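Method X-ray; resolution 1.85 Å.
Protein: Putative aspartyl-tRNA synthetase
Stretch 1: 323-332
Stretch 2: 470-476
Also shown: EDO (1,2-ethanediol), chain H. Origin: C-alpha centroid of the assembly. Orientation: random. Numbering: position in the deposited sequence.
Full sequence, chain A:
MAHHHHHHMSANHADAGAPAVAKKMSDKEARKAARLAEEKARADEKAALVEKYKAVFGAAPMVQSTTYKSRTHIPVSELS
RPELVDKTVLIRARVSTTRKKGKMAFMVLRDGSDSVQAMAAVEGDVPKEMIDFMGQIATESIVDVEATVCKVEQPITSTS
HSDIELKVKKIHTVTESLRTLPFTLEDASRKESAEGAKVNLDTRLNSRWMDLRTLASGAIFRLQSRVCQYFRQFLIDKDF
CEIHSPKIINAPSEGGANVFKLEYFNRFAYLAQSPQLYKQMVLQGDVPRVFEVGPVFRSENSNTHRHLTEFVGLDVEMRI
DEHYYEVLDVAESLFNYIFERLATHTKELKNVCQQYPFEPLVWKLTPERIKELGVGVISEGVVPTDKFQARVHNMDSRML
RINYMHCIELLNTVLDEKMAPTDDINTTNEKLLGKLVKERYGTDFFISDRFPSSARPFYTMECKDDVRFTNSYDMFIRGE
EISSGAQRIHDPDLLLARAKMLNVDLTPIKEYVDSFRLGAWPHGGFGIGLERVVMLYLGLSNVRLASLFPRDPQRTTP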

# COMPACT_ATOMS: atom_id res chain seq x y z
N HIS A 323 20.14 19.53 -4.74
CA HIS A 323 20.63 18.67 -5.81
C HIS A 323 19.79 17.40 -5.90
O HIS A 323 19.36 16.84 -4.89
N TYR A 324 19.60 16.93 -7.13
CA TYR A 324 18.89 15.66 -7.28
C TYR A 324 19.68 14.48 -6.75
O TYR A 324 19.09 13.41 -6.60
N TYR A 325 20.99 14.61 -6.47
CA TYR A 325 21.69 13.54 -5.77
C TYR A 325 21.07 13.25 -4.41
O TYR A 325 21.28 12.17 -3.87
N GLU A 326 20.31 14.21 -3.84
CA GLU A 326 19.59 13.92 -2.60
C GLU A 326 18.52 12.85 -2.83
O GLU A 326 18.27 12.01 -1.95
N VAL A 327 17.88 12.89 -4.01
CA VAL A 327 16.92 11.86 -4.42
C VAL A 327 17.62 10.53 -4.65
O VAL A 327 17.17 9.48 -4.20
N LEU A 328 18.73 10.57 -5.39
CA LEU A 328 19.48 9.36 -5.67
C LEU A 328 20.04 8.75 -4.39
O LEU A 328 20.07 7.52 -4.24
N ASP A 329 20.46 9.59 -3.43
CA ASP A 329 20.89 9.09 -2.13
C ASP A 329 19.79 8.26 -1.47
O ASP A 329 20.05 7.17 -0.93
N VAL A 330 18.56 8.77 -1.47
CA VAL A 330 17.44 8.05 -0.86
C VAL A 330 17.15 6.76 -1.63
O VAL A 330 16.98 5.70 -1.03
N ALA A 331 17.12 6.84 -2.96
CA ALA A 331 16.81 5.68 -3.79
C ALA A 331 17.82 4.55 -3.57
O ALA A 331 17.45 3.38 -3.50
N GLU A 332 19.11 4.89 -3.48
CA GLU A 332 20.12 3.85 -3.27
C GLU A 332 20.01 3.24 -1.88
O GLU A 332 20.18 2.03 -1.71
N THR A 470 20.25 16.22 -18.54
CA THR A 470 19.25 16.50 -17.51
C THR A 470 19.75 16.04 -16.16
O THR A 470 20.66 15.20 -16.04
N ASN A 471 19.13 16.61 -15.13
CA ASN A 471 19.37 16.24 -13.75
C ASN A 471 18.57 14.98 -13.44
O ASN A 471 17.57 15.01 -12.72
N SER A 472 19.03 13.86 -14.00
CA SER A 472 18.23 12.63 -13.95
C SER A 472 19.16 11.42 -14.00
O SER A 472 20.32 11.52 -14.39
N TYR A 473 18.63 10.26 -13.61
CA TYR A 473 19.41 9.02 -13.65
C TYR A 473 18.47 7.85 -13.91
O TYR A 473 17.26 7.93 -13.68
N ASP A 474 19.05 6.73 -14.34
CA ASP A 474 18.36 5.45 -14.40
C ASP A 474 19.11 4.47 -13.51
O ASP A 474 20.34 4.52 -13.42
N MET A 475 18.37 3.56 -12.89
CA MET A 475 18.93 2.40 -12.20
C MET A 475 18.66 1.12 -12.98
O MET A 475 17.58 0.94 -13.56
N PHE A 476 19.62 0.21 -12.92
CA PHE A 476 19.57 -1.04 -13.67
C PHE A 476 19.78 -2.21 -12.72
O PHE A 476 20.66 -2.17 -11.84

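The helix of stretch 1 and the strand of stretch 2 run nearly parallel, 16° between their directions and 9.5 Å apart at closest approach, a gap bridged mainly by side chains. No hydrogen bond crosses it; the fit is one of shape, burying 404 Å² in total.

At the first end, Tyr 324 (chi1 75°, p) points toward the strand and lays one ring face against the backbone where stretch 2 enters its strand. CD2 of Tyr 324 lies 3.4 Å from CB of Asn 471, and CE1 of Tyr 324 lies 3.8 Å from N of Ser 472.

Tyr 473, also p (67°) and pointing toward its partner, is the central bump. Its ring meets that of Tyr 324 edge to edge, with CD1 of Tyr 324 4.2 Å from CD2 of Tyr 473. Leu 328 (t, p) leaves its backbone sideways, yet its CD1 sits over the Tyr 473 ring face, 3.7 Å from the ring centroid and 7° off the normal, a CH-pi contact. The tip of Tyr 473 reaches the helix surface: OH of Tyr 473 is 3.4 Å from CB of Ala 331 and 4.0 Å from CG1 of Val 327.

Met 475 (m, t, then chi3 148°, between wells) also points in and fills the next space: its CE lies 3.6 Å from CB of Ala 331, 3.8 Å from CG of Glu 332 and 4.0 Å from CD1 of Leu 328.

Some polar groups pair within their own stretch; others are satisfied elsewhere in the structure. ND1 of His 323 caps the helix by accepting from N of Tyr 325 (2.9 Å), and OG of Ser 472 donates to OG1 of Thr 470 (2.6 Å). A 1,2-ethanediol, probably from the crystallisation liquor, donates from its O2 to O of Asp 329 (3.1 Å).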

# COMPACT_ATOMS: atom_id res chain seq x y z
CB HIS A 323 22.09 18.30 -5.54
CG HIS A 323 22.87 17.94 -6.76
ND1 HIS A 323 22.70 16.75 -7.44
CD2 HIS A 323 23.88 18.59 -7.40
CE1 HIS A 323 23.53 16.70 -8.47
NE2 HIS A 323 24.27 17.80 -8.46
CB TYR A 324 18.52 15.41 -8.75
CG TYR A 324 19.67 15.00 -9.63
CD1 TYR A 324 19.91 13.66 -9.92
CD2 TYR A 324 20.52 15.96 -10.21
CE1 TYR A 324 20.95 13.27 -10.73
CE2 TYR A 324 21.56 15.58 -11.02
CZ TYR A 324 21.78 14.24 -11.29
OH TYR A 324 22.82 13.88 -12.11
CB TYR A 325 23.19 13.86 -5.59
CG TYR A 325 24.00 13.76 -6.87
CD1 TYR A 325 25.26 14.32 -6.96
CD2 TYR A 325 23.48 13.11 -8.00
CE1 TYR A 325 25.99 14.25 -8.14
CE2 TYR A 325 24.22 13.02 -9.19
CZ TYR A 325 25.47 13.60 -9.24
OH TYR A 325 26.21 13.52 -10.41
CB GLU A 326 18.95 15.20 -2.06
CG GLU A 326 20.00 16.25 -1.72
CD GLU A 326 19.38 17.62 -1.46
OE1 GLU A 326 18.30 17.68 -0.83
OE2 GLU A 326 19.99 18.61 -1.88
CB VAL A 327 16.18 12.31 -5.69
CG1 VAL A 327 15.21 11.18 -6.15
CG2 VAL A 327 15.43 13.61 -5.45
CB LEU A 328 20.61 9.72 -6.67
CG LEU A 328 21.59 8.62 -7.00
CD1 LEU A 328 20.83 7.44 -7.62
CD2 LEU A 328 22.65 9.18 -7.97
CB ASP A 329 21.30 10.25 -1.21
CG ASP A 329 22.62 10.91 -1.60
OD1 ASP A 329 23.36 10.38 -2.45
OD2 ASP A 329 22.91 11.99 -1.03
CB VAL A 330 16.19 8.96 -0.79
CG1 VAL A 330 14.91 8.15 -0.56
CG2 VAL A 330 16.39 9.99 0.36
CB ALA A 331 16.77 6.10 -5.26
CB GLU A 332 21.53 4.42 -3.47
CG GLU A 332 21.89 4.69 -4.91
CD GLU A 332 23.23 5.38 -5.05
OE1 GLU A 332 23.75 5.87 -4.02
OE2 GLU A 332 23.78 5.44 -6.18
CB THR A 470 17.91 15.81 -17.82
OG1 THR A 470 18.14 14.40 -17.98
CG2 THR A 470 17.30 16.38 -19.10
CB ASN A 471 18.96 17.38 -12.82
CG ASN A 471 19.83 18.60 -12.98
OD1 ASN A 471 20.97 18.49 -13.42
ND2 ASN A 471 19.29 19.76 -12.61
CB SER A 472 17.25 12.57 -15.12
OG SER A 472 17.94 12.42 -16.35
CB TYR A 473 20.20 8.80 -12.34
CG TYR A 473 19.25 8.56 -11.19
CD1 TYR A 473 18.76 7.27 -10.92
CD2 TYR A 473 18.79 9.61 -10.40
CE1 TYR A 473 17.83 7.04 -9.90
CE2 TYR A 473 17.88 9.40 -9.37
CZ TYR A 473 17.40 8.12 -9.12
OH TYR A 473 16.49 7.93 -8.11
CB ASP A 474 18.32 4.87 -15.82
CG ASP A 474 17.12 5.33 -16.64
OD1 ASP A 474 16.40 6.25 -16.21
OD2 ASP A 474 16.92 4.74 -17.73
CB MET A 475 18.35 2.21 -10.80
CG MET A 475 18.55 3.37 -9.89
SD MET A 475 17.79 3.05 -8.27
CE MET A 475 18.91 3.97 -7.22
CB PHE A 476 20.63 -1.07 -14.79
CG PHE A 476 20.45 0.03 -15.82
CD1 PHE A 476 19.73 -0.21 -16.98
CD2 PHE A 476 21.00 1.29 -15.62
CE1 PHE A 476 19.54 0.79 -17.92
CE2 PHE A 476 20.82 2.31 -16.56
CZ PHE A 476 20.11 2.05 -17.73
C1 EDO H . 23.63 5.04 -0.77
O1 EDO H . 23.81 4.60 0.58
C2 EDO H . 23.64 6.56 -0.87
O2 EDO H . 22.90 7.12 0.22